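Local coordinates for protein methanogen homoaconitase large subunit (Methanocaldococcus jannaschii, PDB 4KP2) that catalyses, with its small-subunit partner, the reversible dehydration of (R)-homocitrate to cis-homoaconitate and the hydration of that to homoisocitrate, using a [4Fe-4S] cluster, at residues Phe81-Thr89 with Thr380-Gln391; Lys218-Cys229 with Val241-Tyr251. All coordinates share one frame; numbering follows the deposited sequence.

Interaction 1 (Phe81-Thr89 with Thr380-Gln391); sequences FDHNVPPNT and TPGCGPCLGAHQ
At the predicted [4Fe-4S] site of this aconitase-family subunit, the loop carrying Cys383 and Cys386 lies against the loop that follows strand 77-80, and Cys383 meets Asp82 and His83 there. The side chain of Cys383 is about 6 Å from that of Cys323, the third predicted ligand. Cys383 N donates to Asp82 O over 3.3 Å, fairly straight at 163° but from well above the carbonyl plane. Next to it Gly382 suits its place because a side chain would run into Asp82 O. Cys383 SG sits over one face of the His83 ring, 3.8 Å from the centroid, a sulfur-aromatic contact displaced toward the ND1 side. The ring's rotation is fixed by His83 ND1, which gives an almost straight 2.8 Å hydrogen bond to Asp82 OD1; the oxygen lies in the ring plane, whereas the donor stands above the carboxylate. With CG between the backbone N and the carbonyl carbon (chi1 63°), Asp82 reaches both this ring and, through OD2, Cys119 N. Val85 CG2 and Thr380 CG2 meet at 4.0 Å where the two branched side chains cross at about a right angle, while Thr380 OG1 bonds Ile378 O of the second subunit. At the far end, the amide of Asn88 stands 65° to the His390 ring and its ND2 bonds Asn84 OD1 in the carbonyl plane, on a lone pair. Thr89 CG2 touches the edge of the His390 ring, 3.4 Å from His390 ND1.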
# COMPACT_ATOMS: atom_id res chain seq x y z
N PHE A 81 -12.78 -1.09 -8.17
CA PHE A 81 -12.35 -1.34 -6.80
C PHE A 81 -11.32 -0.29 -6.39
O PHE A 81 -10.32 -0.10 -7.09
CB PHE A 81 -11.74 -2.74 -6.66
CG PHE A 81 -12.71 -3.85 -6.96
CD1 PHE A 81 -14.07 -3.62 -7.03
CD2 PHE A 81 -12.24 -5.14 -7.17
CE1 PHE A 81 -14.95 -4.65 -7.30
CE2 PHE A 81 -13.12 -6.17 -7.44
CZ PHE A 81 -14.48 -5.93 -7.50
N ASP A 82 -11.56 0.38 -5.27
CA ASP A 82 -10.66 1.45 -4.84
C ASP A 82 -10.66 1.65 -3.32
O ASP A 82 -9.64 2.02 -2.74
CB ASP A 82 -11.01 2.76 -5.54
CG ASP A 82 -12.40 3.25 -5.19
OD1 ASP A 82 -13.29 2.41 -4.92
OD2 ASP A 82 -12.62 4.48 -5.19
N HIS A 83 -11.81 1.43 -2.69
CA HIS A 83 -11.96 1.68 -1.26
C HIS A 83 -11.11 0.75 -0.40
O HIS A 83 -10.48 1.19 0.56
CB HIS A 83 -13.43 1.57 -0.85
CG HIS A 83 -14.23 2.79 -1.17
ND1 HIS A 83 -14.31 3.33 -2.44
CD2 HIS A 83 -15.00 3.59 -0.38
CE1 HIS A 83 -15.09 4.39 -2.42
NE2 HIS A 83 -15.52 4.57 -1.18
N ASN A 84 -11.10 -0.53 -0.75
CA ASN A 84 -10.39 -1.53 0.05
C ASN A 84 -9.40 -2.34 -0.78
O ASN A 84 -9.52 -3.56 -0.88
CB ASN A 84 -11.39 -2.47 0.73
CG ASN A 84 -12.40 -1.72 1.57
OD1 ASN A 84 -12.19 -1.51 2.77
ND2 ASN A 84 -13.51 -1.32 0.96
N VAL A 85 -8.43 -1.66 -1.38
CA VAL A 85 -7.45 -2.33 -2.24
C VAL A 85 -6.02 -2.14 -1.74
O VAL A 85 -5.54 -1.01 -1.61
CB VAL A 85 -7.59 -1.88 -3.71
CG1 VAL A 85 -8.86 -2.45 -4.31
CG2 VAL A 85 -7.58 -0.36 -3.82
N PRO A 86 -5.32 -3.25 -1.45
CA PRO A 86 -5.80 -4.64 -1.46
C PRO A 86 -6.75 -4.90 -0.29
O PRO A 86 -6.79 -4.10 0.64
CB PRO A 86 -4.51 -5.45 -1.27
CG PRO A 86 -3.40 -4.52 -1.62
CD PRO A 86 -3.87 -3.17 -1.19
N PRO A 87 -7.52 -6.01 -0.36
CA PRO A 87 -8.48 -6.38 0.69
C PRO A 87 -7.89 -6.33 2.09
O PRO A 87 -6.85 -6.94 2.35
CB PRO A 87 -8.85 -7.81 0.32
CG PRO A 87 -8.74 -7.84 -1.16
CD PRO A 87 -7.60 -6.92 -1.51
N ASN A 88 -8.56 -5.62 2.99
CA ASN A 88 -8.08 -5.42 4.35
C ASN A 88 -8.68 -6.39 5.36
O ASN A 88 -8.03 -6.79 6.32
CB ASN A 88 -8.33 -3.98 4.79
CG ASN A 88 -9.67 -3.45 4.30
OD1 ASN A 88 -10.20 -3.93 3.30
ND2 ASN A 88 -10.22 -2.47 5.01
N THR A 89 -9.94 -6.77 5.14
CA THR A 89 -10.60 -7.72 6.03
C THR A 89 -11.18 -8.88 5.23
O THR A 89 -11.26 -8.83 4.01
CB THR A 89 -11.71 -7.06 6.86
OG1 THR A 89 -12.62 -6.38 6.00
CG2 THR A 89 -11.11 -6.06 7.84
N THR A 380 -1.34 1.38 -2.88
CA THR A 380 -2.11 1.10 -4.08
C THR A 380 -3.11 2.22 -4.38
O THR A 380 -3.85 2.65 -3.49
CB THR A 380 -2.88 -0.24 -3.93
OG1 THR A 380 -1.94 -1.32 -3.85
CG2 THR A 380 -3.81 -0.46 -5.11
N PRO A 381 -3.11 2.70 -5.64
CA PRO A 381 -4.00 3.77 -6.11
C PRO A 381 -5.46 3.55 -5.73
O PRO A 381 -6.17 2.79 -6.38
CB PRO A 381 -3.84 3.70 -7.63
CG PRO A 381 -2.44 3.23 -7.82
CD PRO A 381 -2.17 2.27 -6.69
N GLY A 382 -5.90 4.24 -4.68
CA GLY A 382 -7.27 4.16 -4.21
C GLY A 382 -7.57 5.30 -3.26
O GLY A 382 -7.05 6.40 -3.42
N CYS A 383 -8.42 5.04 -2.28
CA CYS A 383 -8.77 6.05 -1.29
C CYS A 383 -8.69 5.51 0.13
O CYS A 383 -9.59 4.80 0.59
CB CYS A 383 -10.17 6.63 -1.57
SG CYS A 383 -11.46 5.39 -1.87
N GLY A 384 -7.61 5.84 0.82
CA GLY A 384 -7.41 5.39 2.19
C GLY A 384 -6.32 6.19 2.89
O GLY A 384 -5.35 6.60 2.26
N PRO A 385 -6.47 6.39 4.21
CA PRO A 385 -7.60 5.90 5.01
C PRO A 385 -8.84 6.79 4.90
O PRO A 385 -8.77 8.00 5.10
CB PRO A 385 -7.04 5.94 6.43
CG PRO A 385 -6.06 7.06 6.42
CD PRO A 385 -5.44 7.05 5.04
N CYS A 386 -9.97 6.17 4.57
CA CYS A 386 -11.24 6.87 4.48
C CYS A 386 -12.35 6.02 5.08
O CYS A 386 -12.52 4.86 4.70
CB CYS A 386 -11.56 7.22 3.02
SG CYS A 386 -10.40 8.37 2.25
N LEU A 387 -13.09 6.61 6.02
CA LEU A 387 -14.15 5.91 6.75
C LEU A 387 -13.62 4.67 7.47
O LEU A 387 -14.34 3.70 7.65
CB LEU A 387 -15.30 5.53 5.81
CG LEU A 387 -15.87 6.61 4.90
CD1 LEU A 387 -17.09 6.09 4.15
CD2 LEU A 387 -16.22 7.85 5.70
N GLY A 388 -12.35 4.72 7.86
CA GLY A 388 -11.71 3.58 8.49
C GLY A 388 -11.52 2.45 7.50
O GLY A 388 -11.93 1.31 7.76
N ALA A 389 -10.89 2.75 6.37
CA ALA A 389 -10.68 1.77 5.31
C ALA A 389 -9.49 0.87 5.61
O ALA A 389 -9.02 0.15 4.73
CB ALA A 389 -10.49 2.47 3.98
N HIS A 390 -9.00 0.94 6.85
CA HIS A 390 -7.87 0.13 7.30
C HIS A 390 -6.62 0.37 6.46
O HIS A 390 -5.98 -0.58 5.99
CB HIS A 390 -8.24 -1.35 7.32
CG HIS A 390 -9.39 -1.67 8.23
ND1 HIS A 390 -10.23 -2.74 8.01
CD2 HIS A 390 -9.82 -1.07 9.36
CE1 HIS A 390 -11.14 -2.77 8.97
NE2 HIS A 390 -10.92 -1.77 9.80
N GLN A 391 -6.28 1.64 6.28
CA GLN A 391 -5.08 2.01 5.54
C GLN A 391 -4.09 2.67 6.49
O GLN A 391 -3.15 2.02 6.96
CB GLN A 391 -5.44 2.96 4.40
CG GLN A 391 -4.33 3.14 3.37
CD GLN A 391 -4.15 1.91 2.50
OE1 GLN A 391 -4.88 1.71 1.52
NE2 GLN A 391 -3.18 1.07 2.85

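Interaction 2 (Lys218-Cys229 with Val241-Tyr251); sequences KNMDMDGRLTLC and VIEADEITYDY
Arg225 and Asp245 form a salt bridge that ties helix 222-230 to the start of helix 246-254. Arg225 NH2 donates to Asp245 OD2 over 2.8 Å at 161°, nearly in the guanidinium plane but from above the carboxylate; the second pairing, NH1 with OD1, is modelled at a distance too short to be trusted. Arginine suits the place: its chain runs extended from CG to NE, bringing the flat head to the carboxylate, and NE is held by Val217 O. Asp245 is also the N-cap of its helix, accepting weakly from Thr248 N, while Thr248 OG1 donates to Asp245 OD1 over 3.1 Å, nearly along the C-O axis. A valine in place of Thr248 would probably leave Asp245 OD1 without this hydroxyl bond and its carboxylate less firmly oriented. Lys218 NZ adds a long ion pair, 3.8 Å from Asp245 OD2. Around this network, Ile242 CD1 packs on Arg225 CB at 3.6 Å and Cys229 SG on Ile242 CG1, while Ile247 CB lies over a guanidinium face. Met222 CB lies over a face of the Tyr251 ring, and the bend at chi2 (-62°) turns SD toward Thr248; Met222 CG comes within 3.5 Å of Tyr251 CB. One carboxylate thus serves both as helix cap and as counter-ion to a buried arginine, and the two positive charges beside it would probably keep it ionised.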
# COMPACT_ATOMS: atom_id res chain seq x y z
N LYS A 218 -13.54 29.76 -14.74
CA LYS A 218 -13.38 29.75 -16.19
C LYS A 218 -11.92 29.51 -16.57
O LYS A 218 -11.63 28.93 -17.62
CB LYS A 218 -13.87 31.07 -16.78
CG LYS A 218 -13.89 31.10 -18.31
CD LYS A 218 -14.94 30.16 -18.87
CE LYS A 218 -15.02 30.29 -20.39
NZ LYS A 218 -16.10 29.44 -20.96
N ASN A 219 -11.00 29.97 -15.73
CA ASN A 219 -9.58 29.82 -15.99
C ASN A 219 -8.99 28.55 -15.39
O ASN A 219 -7.84 28.20 -15.66
CB ASN A 219 -8.81 31.05 -15.50
CG ASN A 219 -9.10 32.29 -16.33
OD1 ASN A 219 -9.27 32.21 -17.54
ND2 ASN A 219 -9.16 33.44 -15.66
N MET A 220 -9.78 27.88 -14.55
CA MET A 220 -9.35 26.63 -13.93
C MET A 220 -9.18 25.52 -14.95
O MET A 220 -9.92 25.44 -15.93
CB MET A 220 -10.37 26.18 -12.89
CG MET A 220 -10.16 26.73 -11.50
SD MET A 220 -11.21 25.86 -10.32
CE MET A 220 -10.81 26.73 -8.81
N ASP A 221 -8.19 24.66 -14.72
CA ASP A 221 -8.08 23.42 -15.47
C ASP A 221 -9.05 22.43 -14.85
O ASP A 221 -9.67 22.72 -13.83
CB ASP A 221 -6.65 22.88 -15.42
CG ASP A 221 -6.16 22.64 -14.01
OD1 ASP A 221 -6.67 23.30 -13.08
OD2 ASP A 221 -5.24 21.81 -13.83
N MET A 222 -9.19 21.25 -15.46
CA MET A 222 -10.14 20.26 -14.96
C MET A 222 -9.75 19.71 -13.59
O MET A 222 -10.61 19.24 -12.85
CB MET A 222 -10.33 19.13 -15.97
CG MET A 222 -11.12 19.54 -17.19
SD MET A 222 -12.80 20.06 -16.80
CE MET A 222 -13.48 18.55 -16.12
N ASP A 223 -8.46 19.78 -13.26
CA ASP A 223 -7.99 19.34 -11.95
C ASP A 223 -8.56 20.22 -10.85
O ASP A 223 -8.77 19.77 -9.72
CB ASP A 223 -6.45 19.36 -11.90
CG ASP A 223 -5.82 18.36 -12.84
OD1 ASP A 223 -6.52 17.41 -13.26
OD2 ASP A 223 -4.62 18.51 -13.16
N GLY A 224 -8.82 21.48 -11.18
CA GLY A 224 -9.40 22.42 -10.24
C GLY A 224 -10.91 22.30 -10.18
O GLY A 224 -11.51 22.40 -9.10
N ARG A 225 -11.53 22.09 -11.33
CA ARG A 225 -12.98 21.97 -11.42
C ARG A 225 -13.47 20.69 -10.76
O ARG A 225 -14.57 20.65 -10.20
CB ARG A 225 -13.44 22.04 -12.87
CG ARG A 225 -13.12 23.36 -13.55
CD ARG A 225 -13.64 23.40 -14.97
NE ARG A 225 -13.34 24.67 -15.61
CZ ARG A 225 -13.70 24.98 -16.86
NH1 ARG A 225 -14.36 24.11 -17.60
NH2 ARG A 225 -13.38 26.17 -17.36
N LEU A 226 -12.66 19.64 -10.83
CA LEU A 226 -12.97 18.38 -10.17
C LEU A 226 -13.00 18.56 -8.65
O LEU A 226 -13.82 17.95 -7.96
CB LEU A 226 -11.95 17.30 -10.54
CG LEU A 226 -12.39 16.26 -11.57
CD1 LEU A 226 -12.83 16.91 -12.87
CD2 LEU A 226 -11.27 15.26 -11.82
N THR A 227 -12.10 19.39 -8.15
CA THR A 227 -12.00 19.64 -6.71
C THR A 227 -13.22 20.41 -6.19
O THR A 227 -13.76 20.10 -5.14
CB THR A 227 -10.72 20.43 -6.37
OG1 THR A 227 -9.58 19.69 -6.82
CG2 THR A 227 -10.62 20.66 -4.87
N LEU A 228 -13.64 21.42 -6.95
CA LEU A 228 -14.76 22.26 -6.56
C LEU A 228 -16.07 21.48 -6.50
O LEU A 228 -16.88 21.68 -5.60
CB LEU A 228 -14.90 23.46 -7.50
CG LEU A 228 -14.33 24.79 -7.01
CD1 LEU A 228 -12.88 24.64 -6.59
CD2 LEU A 228 -14.48 25.86 -8.07
N CYS A 229 -16.28 20.60 -7.48
CA CYS A 229 -17.50 19.81 -7.54
C CYS A 229 -17.47 18.63 -6.58
O CYS A 229 -18.52 18.07 -6.25
CB CYS A 229 -17.75 19.32 -8.97
SG CYS A 229 -18.02 20.64 -10.17
N VAL A 241 -22.07 21.50 -10.03
CA VAL A 241 -21.91 21.47 -11.48
C VAL A 241 -21.19 22.71 -12.02
O VAL A 241 -21.40 23.82 -11.55
CB VAL A 241 -23.27 21.27 -12.20
CG1 VAL A 241 -24.17 22.48 -11.99
CG2 VAL A 241 -23.07 20.99 -13.68
N ILE A 242 -20.32 22.49 -13.00
CA ILE A 242 -19.59 23.57 -13.65
C ILE A 242 -19.82 23.55 -15.16
O ILE A 242 -19.75 22.49 -15.79
CB ILE A 242 -18.07 23.48 -13.36
CG1 ILE A 242 -17.80 23.76 -11.88
CG2 ILE A 242 -17.30 24.47 -14.22
CD1 ILE A 242 -16.34 23.75 -11.52
N GLU A 243 -20.12 24.71 -15.73
CA GLU A 243 -20.38 24.84 -17.16
C GLU A 243 -19.20 24.37 -18.00
O GLU A 243 -18.05 24.71 -17.72
CB GLU A 243 -20.72 26.29 -17.49
CG GLU A 243 -21.13 26.53 -18.94
CD GLU A 243 -21.54 27.96 -19.20
OE1 GLU A 243 -22.59 28.39 -18.68
OE2 GLU A 243 -20.79 28.67 -19.91
N ALA A 244 -19.49 23.57 -19.02
CA ALA A 244 -18.46 23.00 -19.87
C ALA A 244 -17.94 24.02 -20.89
O ALA A 244 -18.71 24.77 -21.47
CB ALA A 244 -18.99 21.77 -20.59
N ASP A 245 -16.63 24.02 -21.08
CA ASP A 245 -16.00 24.93 -22.04
C ASP A 245 -14.87 24.24 -22.79
O ASP A 245 -14.75 23.02 -22.74
CB ASP A 245 -15.48 26.18 -21.32
CG ASP A 245 -14.35 25.86 -20.35
OD1 ASP A 245 -14.30 24.72 -19.86
OD2 ASP A 245 -13.53 26.76 -20.08
N GLU A 246 -14.05 25.03 -23.47
CA GLU A 246 -12.95 24.50 -24.26
C GLU A 246 -11.94 23.72 -23.41
O GLU A 246 -11.34 22.75 -23.88
CB GLU A 246 -12.24 25.62 -25.01
CG GLU A 246 -12.51 25.64 -26.51
CD GLU A 246 -13.96 25.95 -26.84
OE1 GLU A 246 -14.63 26.61 -26.02
OE2 GLU A 246 -14.43 25.53 -27.92
N ILE A 247 -11.75 24.16 -22.17
CA ILE A 247 -10.84 23.49 -21.26
C ILE A 247 -11.34 22.08 -20.95
O ILE A 247 -10.56 21.14 -20.80
CB ILE A 247 -10.67 24.28 -19.95
CG1 ILE A 247 -10.17 25.69 -20.25
CG2 ILE A 247 -9.72 23.57 -19.00
CD1 ILE A 247 -9.92 26.53 -19.02
N THR A 248 -12.66 21.94 -20.87
CA THR A 248 -13.28 20.64 -20.62
C THR A 248 -13.04 19.70 -21.79
O THR A 248 -12.77 18.51 -21.60
CB THR A 248 -14.80 20.78 -20.37
OG1 THR A 248 -15.03 21.71 -19.31
CG2 THR A 248 -15.41 19.43 -20.01
N TYR A 249 -13.14 20.23 -23.01
CA TYR A 249 -12.94 19.42 -24.21
C TYR A 249 -11.47 19.02 -24.38
O TYR A 249 -11.17 17.94 -24.89
CB TYR A 249 -13.43 20.16 -25.45
CG TYR A 249 -14.89 20.55 -25.40
CD1 TYR A 249 -15.88 19.60 -25.24
CD2 TYR A 249 -15.27 21.88 -25.52
CE1 TYR A 249 -17.21 19.96 -25.19
CE2 TYR A 249 -16.60 22.25 -25.48
CZ TYR A 249 -17.57 21.29 -25.31
OH TYR A 249 -18.89 21.65 -25.27
N ASP A 250 -10.56 19.89 -23.95
CA ASP A 250 -9.13 19.62 -24.05
C ASP A 250 -8.74 18.45 -23.17
O ASP A 250 -7.84 17.68 -23.51
CB ASP A 250 -8.32 20.86 -23.68
CG ASP A 250 -8.48 21.99 -24.68
OD1 ASP A 250 -8.74 21.71 -25.86
OD2 ASP A 250 -8.35 23.17 -24.27
N TYR A 251 -9.41 18.32 -22.03
CA TYR A 251 -9.16 17.23 -21.10
C TYR A 251 -9.65 15.91 -21.69
O TYR A 251 -9.08 14.85 -21.44
CB TYR A 251 -9.86 17.49 -19.77
CG TYR A 251 -9.76 16.36 -18.77
CD1 TYR A 251 -8.63 16.20 -17.99
CD2 TYR A 251 -10.81 15.46 -18.61
CE1 TYR A 251 -8.54 15.17 -17.07
CE2 TYR A 251 -10.72 14.43 -17.70
CZ TYR A 251 -9.58 14.29 -16.93
OH TYR A 251 -9.50 13.26 -16.02

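How the interactions relate
Interaction 1 joins loops from the two five-stranded parallel sheets, one holding strand 77-80 and the other strand 377-378, whereas interaction 2 joins helices and a strand end of the mixed sheet that includes strand 239-242. Residues 218-251 belong to the chain between the two loops of interaction 1. The contacts do not touch: their centres are 28 Å apart, their nearest atoms about 13 Å, and they lie on opposite sides of the chain's centre. Interaction 1 supplies two predicted cluster ligands and interaction 2 none; the side chain of its Cys229 is about 9 Å from that of Cys323, the third. Interaction 1 also borders the second subunit; interaction 2 stays within one chain.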